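Long-range contacts in alpha-fucosidase (Bifidobacterium bifidum, PDB 2EAE), which hydrolyses alpha-1,2 linkages to release L-fucose from glycans, this chain being the catalytic fragment of a much longer, probably membrane-anchored protein: residues 556-561 against 571-576; 22-27 against 64-69. The protein carries 1 engineered substitution. One frame throughout, in Å; residues are numbered along the deposited sequence.

Contact 1. Residues 556-561 against 571-576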
loop_
_atom_site.group_PDB
_atom_site.type_symbol
_atom_site.label_atom_id
_atom_site.label_comp_id
_atom_site.label_asym_id
_atom_site.label_seq_id
_atom_site.Cartn_x
_atom_site.Cartn_y
_atom_site.Cartn_z
ATOM N N ARG A 556 8.573 6.039 32.516
ATOM C CA ARG A 556 8.980 6.073 31.095
ATOM C C ARG A 556 8.734 7.433 30.456
ATOM O O ARG A 556 7.948 8.254 30.964
ATOM C CB ARG A 556 8.253 4.972 30.286
ATOM C CG ARG A 556 6.725 4.948 30.508
ATOM C CD ARG A 556 5.959 4.142 29.471
ATOM N NE ARG A 556 6.370 2.735 29.333
ATOM C CZ ARG A 556 5.966 1.753 30.135
ATOM N NH1 ARG A 556 5.143 2.015 31.172
ATOM N NH2 ARG A 556 6.376 0.521 29.912
ATOM N N LEU A 557 9.420 7.693 29.346
ATOM C CA LEU A 557 9.013 8.770 28.449
ATOM C C LEU A 557 7.873 8.215 27.647
ATOM O O LEU A 557 7.927 7.043 27.229
ATOM C CB LEU A 557 10.125 9.143 27.468
ATOM C CG LEU A 557 11.298 10.008 27.909
ATOM C CD1 LEU A 557 12.281 10.147 26.729
ATOM C CD2 LEU A 557 10.833 11.372 28.439
ATOM N N THR A 558 6.819 9.016 27.458
ATOM C CA THR A 558 5.800 8.688 26.495
ATOM C C THR A 558 5.655 9.871 25.550
ATOM O O THR A 558 6.326 10.895 25.721
ATOM C CB THR A 558 4.410 8.422 27.115
ATOM O OG1 THR A 558 3.935 9.640 27.705
ATOM C CG2 THR A 558 4.466 7.357 28.171
ATOM N N THR A 559 4.745 9.733 24.595
ATOM C CA THR A 559 4.522 10.715 23.520
ATOM C C THR A 559 3.434 11.717 23.896
ATOM O O THR A 559 2.989 12.485 23.048
ATOM C CB THR A 559 4.142 10.043 22.173
ATOM O OG1 THR A 559 2.981 9.208 22.330
ATOM C CG2 THR A 559 5.279 9.228 21.681
ATOM N N GLY A 560 2.962 11.675 25.148
ATOM C CA GLY A 560 1.888 12.603 25.565
ATOM C C GLY A 560 0.531 12.226 25.017
ATOM O O GLY A 560 0.292 11.062 24.694
ATOM N N VAL A 561 -0.372 13.202 24.889
ATOM C CA VAL A 561 -1.782 12.919 24.508
ATOM C C VAL A 561 -1.904 11.952 23.302
ATOM O O VAL A 561 -1.433 12.238 22.195
ATOM C CB VAL A 561 -2.535 14.198 24.181
ATOM C CG1 VAL A 561 -3.997 13.888 23.860
ATOM C CG2 VAL A 561 -2.425 15.183 25.330
ATOM N N GLY A 571 -7.220 10.386 24.550
ATOM C CA GLY A 571 -6.268 11.304 25.156
ATOM C C GLY A 571 -5.592 10.712 26.384
ATOM O O GLY A 571 -5.613 11.314 27.471
ATOM N N THR A 572 -4.922 9.578 26.187
ATOM C CA THR A 572 -4.217 8.871 27.271
ATOM C C THR A 572 -2.780 9.400 27.349
ATOM O O THR A 572 -2.377 10.186 26.498
ATOM C CB THR A 572 -4.191 7.347 27.023
ATOM O OG1 THR A 572 -3.544 7.093 25.749
ATOM C CG2 THR A 572 -5.631 6.756 26.956
ATOM N N ASP A 573 -2.013 8.970 28.360
ATOM C CA ASP A 573 -0.599 9.387 28.538
ATOM C C ASP A 573 0.285 8.455 27.708
ATOM O O ASP A 573 0.877 7.495 28.212
ATOM C CB ASP A 573 -0.178 9.340 30.033
ATOM C CG ASP A 573 1.128 10.050 30.305
ATOM O OD1 ASP A 573 1.839 10.421 29.350
ATOM O OD2 ASP A 573 1.442 10.251 31.509
ATOM N N GLY A 574 0.382 8.766 26.436
ATOM C CA GLY A 574 0.940 7.812 25.453
ATOM C C GLY A 574 0.161 6.510 25.295
ATOM O O GLY A 574 -0.940 6.354 25.837
ATOM N N ASN A 575 0.736 5.557 24.556
ATOM C CA ASN A 575 0.126 4.230 24.387
ATOM C C ASN A 575 1.158 3.380 23.653
ATOM O O ASN A 575 2.209 3.898 23.249
ATOM C CB ASN A 575 -1.267 4.258 23.666
ATOM C CG ASN A 575 -1.214 4.846 22.248
ATOM O OD1 ASN A 575 -0.183 4.823 21.616
ATOM N ND2 ASN A 575 -2.341 5.387 21.763
ATOM N N THR A 576 0.850 2.089 23.483
ATOM C CA THR A 576 1.801 1.137 22.923
ATOM C C THR A 576 2.053 1.423 21.432
ATOM O O THR A 576 3.192 1.252 20.956
ATOM C CB THR A 576 1.303 -0.253 23.133
ATOM O OG1 THR A 576 1.141 -0.428 24.552
ATOM C CG2 THR A 576 2.342 -1.288 22.636
HETATM O O HOH W 1 3.511 6.946 23.966
#
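In the beta hairpin of strands 557-564 and 569-573, Val561 and Asp573 form an antiparallel non-hydrogen-bonded pair, their side chains on the same face of the sheet. Val561 CG1 rests 3.7 Å from Gly571 CA, and its isopropyl group also meets Leu104, Leu107 and Leu111 of helix 102-112. Asp573 is the centre of an inverse gamma turn, and the next residue, Gly574, donates its N to Gly560 O (2.9 Å). Gly574, at positive phi, lays its bare CA against Thr558 CB, where any CB would collide. The side chains of Thr558 and Asp573 cross at about a right angle. With OG1 between the backbone N and carbonyl carbon (chi1 65°), Thr558 donates from OG1 to Asp573 OD1 over 2.8 Å, reaching it from above the carboxylate plane; the same OG1 weakly accepts Gly560 N at 3.4 Å. Beyond the paired residues, one water accepts from both Thr559 N (3.1 Å) and Asn575 N (3.2 Å). Thr572 OG1 ties back to Gly574 O at 2.7 Å. His547 NE2 also bonds Asp573 OD1, and Gly550 N bonds OD2, so this buried carboxylate meets three donors, which would probably stabilise its negative charge and fix its rotation.

Contact 2. Residues 22-27 against 64-69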
loop_
_atom_site.group_PDB
_atom_site.type_symbol
_atom_site.label_atom_id
_atom_site.label_comp_id
_atom_site.label_asym_id
_atom_site.label_seq_id
_atom_site.Cartn_x
_atom_site.Cartn_y
_atom_site.Cartn_z
ATOM N N LYS A 22 -16.744 -16.203 -17.909
ATOM C CA LYS A 22 -17.538 -16.699 -19.036
ATOM C C LYS A 22 -18.744 -15.807 -19.369
ATOM O O LYS A 22 -19.643 -16.215 -20.116
ATOM C CB LYS A 22 -18.031 -18.143 -18.758
ATOM C CG LYS A 22 -16.943 -19.257 -18.664
ATOM C CD LYS A 22 -15.839 -19.107 -19.710
ATOM C CE LYS A 22 -16.360 -19.115 -21.164
ATOM N NZ LYS A 22 -15.255 -19.182 -22.145
ATOM N N GLN A 23 -18.785 -14.616 -18.786
ATOM C CA GLN A 23 -19.901 -13.685 -18.942
ATOM C C GLN A 23 -19.461 -12.249 -18.609
ATOM O O GLN A 23 -18.474 -12.063 -17.898
ATOM C CB GLN A 23 -21.112 -14.102 -18.092
ATOM C CG GLN A 23 -20.979 -13.947 -16.573
ATOM C CD GLN A 23 -20.021 -14.966 -15.949
ATOM O OE1 GLN A 23 -20.082 -16.176 -16.231
ATOM N NE2 GLN A 23 -19.129 -14.478 -15.101
ATOM N N PRO A 24 -20.155 -11.227 -19.177
ATOM C CA PRO A 24 -19.876 -9.811 -18.888
ATOM C C PRO A 24 -20.000 -9.439 -17.414
ATOM O O PRO A 24 -20.617 -10.169 -16.623
ATOM C CB PRO A 24 -20.949 -9.040 -19.690
ATOM C CG PRO A 24 -21.535 -10.023 -20.644
ATOM C CD PRO A 24 -21.217 -11.411 -20.194
ATOM N N ALA A 25 -19.428 -8.294 -17.047
ATOM C CA ALA A 25 -19.553 -7.782 -15.679
ATOM C C ALA A 25 -21.020 -7.769 -15.208
ATOM O O ALA A 25 -21.327 -8.227 -14.096
ATOM C CB ALA A 25 -18.940 -6.390 -15.558
ATOM N N SER A 26 -21.920 -7.253 -16.049
ATOM C CA SER A 26 -23.356 -7.219 -15.725
ATOM C C SER A 26 -23.979 -8.559 -15.317
ATOM O O SER A 26 -24.996 -8.572 -14.614
ATOM C CB SER A 26 -24.156 -6.654 -16.916
ATOM O OG SER A 26 -23.967 -7.455 -18.086
ATOM N N GLN A 27 -23.402 -9.675 -15.774
ATOM C CA GLN A 27 -23.953 -10.992 -15.490
ATOM C C GLN A 27 -23.076 -11.800 -14.518
ATOM O O GLN A 27 -23.348 -12.968 -14.270
ATOM C CB GLN A 27 -24.176 -11.764 -16.801
ATOM C CG GLN A 27 -25.338 -11.230 -17.676
ATOM C CD GLN A 27 -25.269 -11.704 -19.138
ATOM O OE1 GLN A 27 -24.261 -12.253 -19.598
ATOM N NE2 GLN A 27 -26.361 -11.502 -19.872
ATOM N N GLY A 64 -16.684 -5.454 -20.161
ATOM C CA GLY A 64 -16.784 -6.559 -21.145
ATOM C C GLY A 64 -18.201 -6.816 -21.645
ATOM O O GLY A 64 -18.567 -7.966 -21.953
ATOM N N GLU A 65 -18.988 -5.748 -21.716
ATOM C CA GLU A 65 -20.382 -5.833 -22.165
ATOM C C GLU A 65 -20.419 -6.027 -23.683
ATOM O O GLU A 65 -19.590 -5.473 -24.408
ATOM C CB GLU A 65 -21.180 -4.590 -21.760
ATOM C CG GLU A 65 -21.181 -4.282 -20.269
ATOM C CD GLU A 65 -21.767 -5.398 -19.427
ATOM O OE1 GLU A 65 -22.767 -6.026 -19.843
ATOM O OE2 GLU A 65 -21.240 -5.647 -18.333
ATOM N N VAL A 66 -21.370 -6.832 -24.166
ATOM C CA VAL A 66 -21.294 -7.236 -25.571
ATOM C C VAL A 66 -21.634 -6.052 -26.473
ATOM O O VAL A 66 -20.912 -5.769 -27.421
ATOM C CB VAL A 66 -22.112 -8.526 -25.917
ATOM C CG1 VAL A 66 -22.261 -9.446 -24.695
ATOM C CG2 VAL A 66 -23.455 -8.197 -26.544
ATOM N N SER A 67 -22.693 -5.332 -26.134
ATOM C CA SER A 67 -23.178 -4.254 -26.998
ATOM C C SER A 67 -22.662 -2.870 -26.566
ATOM O O SER A 67 -21.823 -2.285 -27.261
ATOM C CB SER A 67 -24.714 -4.290 -27.116
ATOM O OG SER A 67 -25.173 -3.260 -27.985
ATOM N N ARG A 68 -23.143 -2.366 -25.426
ATOM C CA ARG A 68 -22.658 -1.089 -24.876
ATOM C C ARG A 68 -21.479 -1.327 -23.916
ATOM O O ARG A 68 -21.658 -1.373 -22.695
ATOM C CB ARG A 68 -23.778 -0.320 -24.176
ATOM C CG ARG A 68 -23.430 1.134 -23.808
ATOM C CD ARG A 68 -24.700 1.914 -23.463
ATOM N NE ARG A 68 -24.505 3.054 -22.571
ATOM C CZ ARG A 68 -24.006 4.239 -22.932
ATOM N NH1 ARG A 68 -23.618 4.462 -24.184
ATOM N NH2 ARG A 68 -23.884 5.204 -22.029
ATOM N N GLU A 69 -20.295 -1.510 -24.501
ATOM C CA GLU A 69 -19.067 -1.785 -23.757
ATOM C C GLU A 69 -18.707 -0.575 -22.913
ATOM O O GLU A 69 -18.987 0.573 -23.293
ATOM C CB GLU A 69 -17.940 -2.163 -24.719
ATOM C CG GLU A 69 -16.523 -2.233 -24.116
ATOM C CD GLU A 69 -16.370 -3.348 -23.067
ATOM O OE1 GLU A 69 -17.177 -3.383 -22.114
ATOM O OE2 GLU A 69 -15.453 -4.189 -23.217
#
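Glu65 reaches from the turn between strands 58-62 and 68-75 to Ser26, joining the two antiparallel sheets of the N-terminal beta-sandwich domain: 22-27 leaves edge strand 18-21 of one sheet, and 64-69 belongs to the other. From CB the chain of Glu65 first sets CG beside its own backbone N, then folds over at chi2 (-60°), which turns CD toward the short 3-10 segment 25-27 and brings it 3.3 Å from Ser26 OG. There the carboxylate forks. OE1 accepts Ser26 OG at 2.6 Å and also comes within 3.5 Å of Pro24 CB; OE2 accepts Ser26 N at 2.9 Å in a fairly straight bond (161°) and touches Ala25 CB. Both oxygens use their syn lone pairs, so Ser26 grips the group from backbone and hydroxyl together and holds its plane fixed; two donors this close would probably favour the charged form. Cut back to alanine, this residue would probably leave Ser26 N and OG without their acceptors and open a gap beside Pro24. The backbone of Glu65 is held by Glu69, whose OE1 accepts Glu65 N at 3.0 Å from above the carboxylate plane, while Arg179 pairs with Glu69 OE2 and also bonds the carbonyls of Glu65 and Val66. Pro24 CB also sits 3.5 Å from Gly64 O, and its ring crosses Val66 obliquely, CG to CG1 at 4.2 Å.

Overall arrangement
Contact 2 comes first along the chain and closes well before contact 1 opens. Their centres lie 54 Å apart and their nearest atoms about 43 Å, on opposite sides of the chain's centre, so the two do not touch. Contact 2 belongs to the family 65-type N-terminal region and its large antiparallel sheets; contact 1 belongs to the family 95 catalytic region, in a small three-stranded sheet with strand 547-548. Both contacts lie away from the fucose pocket and the calcium sites. The two regions are nonetheless not separate bodies: helix 102-112, part of the N-terminal region in sequence, packs on the hairpin of contact 1, so they meet there.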